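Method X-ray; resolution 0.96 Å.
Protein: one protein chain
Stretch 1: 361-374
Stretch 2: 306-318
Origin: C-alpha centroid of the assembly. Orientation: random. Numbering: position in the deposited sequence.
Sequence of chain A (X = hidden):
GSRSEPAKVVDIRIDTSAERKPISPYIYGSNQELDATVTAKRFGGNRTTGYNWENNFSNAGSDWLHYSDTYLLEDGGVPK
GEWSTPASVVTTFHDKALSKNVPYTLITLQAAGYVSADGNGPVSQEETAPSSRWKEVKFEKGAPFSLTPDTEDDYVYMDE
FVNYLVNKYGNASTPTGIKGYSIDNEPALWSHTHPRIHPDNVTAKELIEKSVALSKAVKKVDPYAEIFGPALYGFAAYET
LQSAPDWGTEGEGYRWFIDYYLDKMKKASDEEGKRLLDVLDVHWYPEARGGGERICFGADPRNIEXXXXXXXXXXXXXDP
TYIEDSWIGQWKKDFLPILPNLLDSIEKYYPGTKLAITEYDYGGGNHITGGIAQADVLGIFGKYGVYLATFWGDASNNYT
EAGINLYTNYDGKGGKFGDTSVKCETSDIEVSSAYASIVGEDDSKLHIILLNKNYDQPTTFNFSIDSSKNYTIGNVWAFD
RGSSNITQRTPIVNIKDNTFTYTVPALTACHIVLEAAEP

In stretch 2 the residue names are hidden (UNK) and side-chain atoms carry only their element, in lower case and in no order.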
# COMPACT_ATOMS: atom_id res chain seq x y z
N ASP A 361 2.68 7.20 3.82
CA ASP A 361 2.32 7.91 5.07
C ASP A 361 2.34 9.38 4.73
O ASP A 361 3.38 9.91 4.35
CB ASP A 361 3.33 7.57 6.16
CG ASP A 361 3.13 8.36 7.46
OD1 ASP A 361 2.05 8.95 7.65
OD2 ASP A 361 4.08 8.33 8.32
N TYR A 362 1.16 10.04 4.88
CA TYR A 362 1.06 11.47 4.63
C TYR A 362 1.39 12.32 5.87
O TYR A 362 1.33 13.56 5.79
CB TYR A 362 -0.32 11.81 4.03
CG TYR A 362 -0.33 11.54 2.54
CD1 TYR A 362 -0.23 10.23 2.04
CD2 TYR A 362 -0.36 12.59 1.63
CE1 TYR A 362 -0.08 9.97 0.68
CE2 TYR A 362 -0.25 12.36 0.27
CZ TYR A 362 -0.07 11.06 -0.20
OH TYR A 362 0.08 10.76 -1.54
N GLY A 363 1.78 11.66 6.95
CA GLY A 363 2.16 12.39 8.14
C GLY A 363 0.96 12.90 8.91
O GLY A 363 -0.20 12.66 8.60
N GLY A 364 1.28 13.66 10.00
CA GLY A 364 0.21 14.24 10.77
C GLY A 364 -0.80 13.22 11.30
O GLY A 364 -1.97 13.53 11.44
N GLY A 365 -0.33 12.01 11.62
CA GLY A 365 -1.30 10.90 11.82
C GLY A 365 -2.13 11.05 13.07
O GLY A 365 -3.18 10.41 13.20
N ASN A 366 -1.66 11.88 14.01
CA ASN A 366 -2.37 12.23 15.24
C ASN A 366 -3.01 13.63 15.16
O ASN A 366 -3.41 14.20 16.19
CB ASN A 366 -1.48 12.10 16.46
CG ASN A 366 -0.32 13.09 16.40
OD1 ASN A 366 -0.06 13.70 15.38
ND2 ASN A 366 0.32 13.29 17.53
N HIS A 367 -3.19 14.13 13.93
CA HIS A 367 -3.75 15.46 13.69
C HIS A 367 -4.90 15.33 12.69
O HIS A 367 -4.87 14.48 11.78
CB HIS A 367 -2.66 16.39 13.08
CG HIS A 367 -3.04 17.83 12.99
ND1 HIS A 367 -3.50 18.44 11.83
CD2 HIS A 367 -2.96 18.77 13.96
CE1 HIS A 367 -3.73 19.71 12.14
NE2 HIS A 367 -3.40 19.95 13.41
N ILE A 368 -5.87 16.24 12.78
CA ILE A 368 -7.01 16.19 11.86
C ILE A 368 -6.52 16.17 10.40
O ILE A 368 -7.16 15.46 9.57
CB ILE A 368 -7.98 17.37 12.10
CG1 ILE A 368 -9.22 17.28 11.22
CG2 ILE A 368 -7.30 18.73 11.92
CD1 ILE A 368 -10.02 15.99 11.30
N THR A 369 -5.48 16.90 10.05
CA THR A 369 -5.06 16.93 8.64
C THR A 369 -4.49 15.58 8.18
O THR A 369 -4.58 15.27 6.97
CB THR A 369 -4.11 18.08 8.34
OG1 THR A 369 -2.88 17.95 9.10
CG2 THR A 369 -4.76 19.41 8.55
N GLY A 370 -3.90 14.79 9.08
CA GLY A 370 -3.50 13.45 8.70
C GLY A 370 -4.69 12.57 8.43
O GLY A 370 -4.65 11.68 7.55
N GLY A 371 -5.80 12.77 9.15
CA GLY A 371 -7.02 11.99 8.91
C GLY A 371 -7.72 12.40 7.62
O GLY A 371 -8.20 11.53 6.86
N ILE A 372 -7.82 13.70 7.37
CA ILE A 372 -8.43 14.16 6.13
C ILE A 372 -7.57 13.73 4.94
O ILE A 372 -8.11 13.22 3.94
CB ILE A 372 -8.69 15.67 6.17
CG1 ILE A 372 -9.74 15.99 7.26
CG2 ILE A 372 -9.15 16.14 4.79
CD1 ILE A 372 -9.96 17.48 7.48
N ALA A 373 -6.26 13.92 5.01
CA ALA A 373 -5.41 13.48 3.90
C ALA A 373 -5.55 11.97 3.69
O ALA A 373 -5.62 11.52 2.53
CB ALA A 373 -3.95 13.87 4.14
N GLN A 374 -5.57 11.18 4.78
CA GLN A 374 -5.73 9.73 4.63
C GLN A 374 -7.03 9.40 3.91
O GLN A 374 -7.08 8.56 2.99
CB GLN A 374 -5.69 9.08 6.01
CG GLN A 374 -5.90 7.55 5.94
CD GLN A 374 -4.75 6.85 5.27
OE1 GLN A 374 -3.64 7.38 5.12
NE2 GLN A 374 -4.99 5.59 4.87
N UNK A 306 2.57 23.60 7.07
CA UNK A 306 2.79 22.17 6.78
C UNK A 306 1.45 21.43 6.72
O UNK A 306 1.22 20.58 5.85
o UNK A 306 4.86 22.32 8.04
c UNK A 306 4.15 20.12 7.33
c UNK A 306 3.72 21.50 7.78
N UNK A 307 0.59 21.71 7.72
CA UNK A 307 -0.72 21.03 7.76
C UNK A 307 -1.53 21.34 6.49
O UNK A 307 -2.20 20.43 5.94
o UNK A 307 0.04 20.13 10.31
c UNK A 307 -1.47 21.46 8.98
n UNK A 307 -1.17 21.74 11.38
c UNK A 307 -0.79 21.07 10.28
N UNK A 308 -1.49 22.60 6.03
CA UNK A 308 -2.22 22.97 4.81
C UNK A 308 -1.63 22.22 3.60
O UNK A 308 -2.38 21.77 2.73
c UNK A 308 -4.08 27.36 6.36
n UNK A 308 -3.93 28.83 6.31
c UNK A 308 -3.11 25.17 5.58
c UNK A 308 -2.20 24.47 4.62
c UNK A 308 -3.03 26.69 5.43
N UNK A 309 -0.29 22.10 3.53
CA UNK A 309 0.32 21.38 2.42
C UNK A 309 -0.07 19.90 2.48
O UNK A 309 -0.23 19.26 1.44
c UNK A 309 1.84 21.53 2.45
N UNK A 310 -0.18 19.33 3.69
CA UNK A 310 -0.59 17.93 3.82
C UNK A 310 -1.97 17.70 3.20
O UNK A 310 -2.23 16.70 2.55
n UNK A 310 2.19 16.97 8.56
n UNK A 310 -0.03 17.60 8.84
c UNK A 310 -0.82 15.58 6.94
c UNK A 310 -0.94 16.05 5.49
c UNK A 310 -0.56 17.50 5.30
n UNK A 310 0.51 15.78 7.46
c UNK A 310 0.89 16.78 8.28
N UNK A 311 -2.89 18.68 3.44
CA UNK A 311 -4.23 18.55 2.89
C UNK A 311 -4.24 18.55 1.37
O UNK A 311 -5.11 17.89 0.78
c UNK A 311 -5.45 19.64 4.89
c UNK A 311 -6.34 18.46 5.23
c UNK A 311 -6.11 20.97 5.31
c UNK A 311 -5.12 19.70 3.40
N UNK A 312 -3.33 19.29 0.72
CA UNK A 312 -3.31 19.36 -0.73
C UNK A 312 -2.46 18.25 -1.37
O UNK A 312 -2.67 17.94 -2.55
c UNK A 312 -3.64 21.89 -0.69
c UNK A 312 -2.80 20.73 -1.21
n UNK A 312 -5.97 22.26 -0.15
c UNK A 312 -5.11 21.78 -1.05
o UNK A 312 -5.52 21.26 -2.09
N UNK A 313 -1.49 17.68 -0.62
CA UNK A 313 -0.55 16.76 -1.20
C UNK A 313 -1.18 15.56 -1.93
O UNK A 313 -0.57 15.10 -2.91
c UNK A 313 0.43 16.28 -0.13
N UNK A 314 -2.32 15.03 -1.48
CA UNK A 314 -2.89 13.90 -2.23
C UNK A 314 -3.16 14.26 -3.72
O UNK A 314 -3.22 13.35 -4.55
c UNK A 314 -3.07 15.28 -0.23
c UNK A 314 -3.85 13.99 -0.06
c UNK A 314 -4.19 13.58 -1.48
N UNK A 315 -3.30 15.54 -4.04
CA UNK A 315 -3.52 15.93 -5.43
C UNK A 315 -2.35 15.55 -6.33
O UNK A 315 -2.55 15.38 -7.54
n UNK A 315 -5.43 19.89 -5.98
c UNK A 315 -3.87 17.41 -5.49
n UNK A 315 -5.27 21.99 -4.96
c UNK A 315 -5.33 21.22 -6.07
c UNK A 315 -5.49 19.18 -4.69
n UNK A 315 -5.25 21.76 -7.29
c UNK A 315 -5.24 17.69 -4.93
N UNK A 316 -1.13 15.42 -5.80
CA UNK A 316 -0.03 14.96 -6.66
C UNK A 316 -0.28 13.56 -7.22
O UNK A 316 0.29 13.18 -8.24
c UNK A 316 1.29 15.01 -5.87
o UNK A 316 1.46 16.37 -5.49
c UNK A 316 2.47 14.48 -6.63
N UNK A 317 -1.14 12.78 -6.52
CA UNK A 317 -1.48 11.47 -7.01
C UNK A 317 -2.25 11.50 -8.35
O UNK A 317 -2.11 10.56 -9.14
c UNK A 317 -1.59 10.40 -4.67
c UNK A 317 -2.57 9.82 -3.64
c UNK A 317 -0.42 9.43 -4.87
c UNK A 317 -2.31 10.69 -5.99
N UNK A 318 -3.11 12.52 -8.57
CA UNK A 318 -4.08 12.45 -9.65
C UNK A 318 -4.25 13.73 -10.46
O UNK A 318 -4.77 13.63 -11.59
c UNK A 318 -7.48 14.55 -9.85
c UNK A 318 -8.55 16.42 -8.69
c UNK A 318 -5.95 13.17 -6.85
n UNK A 318 -6.66 14.25 -6.39
c UNK A 318 -5.48 12.01 -9.12
c UNK A 318 -6.09 13.04 -8.22
c UNK A 318 -8.25 15.71 -9.87
c UNK A 318 -7.26 14.86 -7.45
c UNK A 318 -6.95 14.13 -8.61
c UNK A 318 -8.08 16.00 -7.47
O HOH W 1 1.05 12.83 -2.90

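Position 306 carries one carbon bearing an oxygen and a carbon, a beta-branched hydroxyl side chain out of reach of stretch 1; it is Thr 306, whose OG1 is hydrogen-bonded elsewhere in the structure. Position 307 has two carbons, the second bearing an oxygen and a nitrogen. Its CA-to-CB bond points toward stretch 1, and the amide oxygen lies over one face of the His 367 ring: Asn 307. At 308, four carbons in a row end in nitrogen, and the CA-to-CB bond points away from stretch 1. This is Lys 308, partly exposed, so its charged end needs no partner there. Position 309 has a single carbon, far from the contact: Ala 309, whose methyl suits a helix position with nothing to reach on stretch 1.

At 310, three carbons lead to a nitrogen and then to a carbon with two more nitrogens, a guanidinium, reaching the backbone of 362-364 and the side chain of Thr 369. This is Arg 310. Its NE donates to Tyr 362 O (2.9 Å) and its NH1 to Thr 369 OG1 (2.9 Å); NH1 also donates to Asn 307 OD1 (2.9 Å), one helical turn back. Gly 364 N lies over one face of the guanidinium, and an ideal CB on Gly 364 would fall 2.6 Å from Arg 310 NH1, a clash that glycine avoids.

Position 311 has four carbons forked at the second, so it is Leu 311. Its CB points sideways, but the end of the side chain comes nearer, with CG 3.7 Å from Thr 369 CG2 and CD2 3.7 Å from Ile 372 CG2. Position 312 has three carbons, the third bearing oxygen and nitrogen, and its CA-to-CB bond points away: Gln 312, partly exposed, its amide hydrogen-bonded elsewhere. The single carbon at 313 is small enough to sit beside the Tyr 362 ring, its CB 4.0 Å from Tyr 362 CE2: Ala 313.

At 314, three carbons close a ring onto the backbone nitrogen, giving Pro 314, whose CG is 4.0 Å from Tyr 362 CE2. At 315, three carbons lead to a nitrogen and then to a carbon with two more nitrogens; the CA-to-CB bond points away. This is Arg 315, its buried charge served by hydrogen bonds, including NH1 to Gln 312 OE1 (3.0 Å). Position 316 repeats the pattern of 306, without contact: Thr 316, its buried OG1 satisfied elsewhere. The forked four carbons at 317 are Leu 317, with CD1 3.5 Å from Tyr 362 OH. At position 318, one carbon leads to fused five- and six-membered rings that hold eight carbons and a nitrogen: Trp 318, partly exposed and out of reach, where its bulk meets no limit from stretch 1.

The contact joins two nearly parallel helices, whose axes approach to 8.7 Å and differ in direction by 11°. Arg 310 ties the loop to the start of helix 368-374, where His 367 ND1 caps Thr 369 N (3.1 Å). Beyond it, apolar packing takes over, and a water bridges Tyr 362 OH and Ala 313 O.

Stretch 2, residues 306-318: TNKARLQAPRTLW
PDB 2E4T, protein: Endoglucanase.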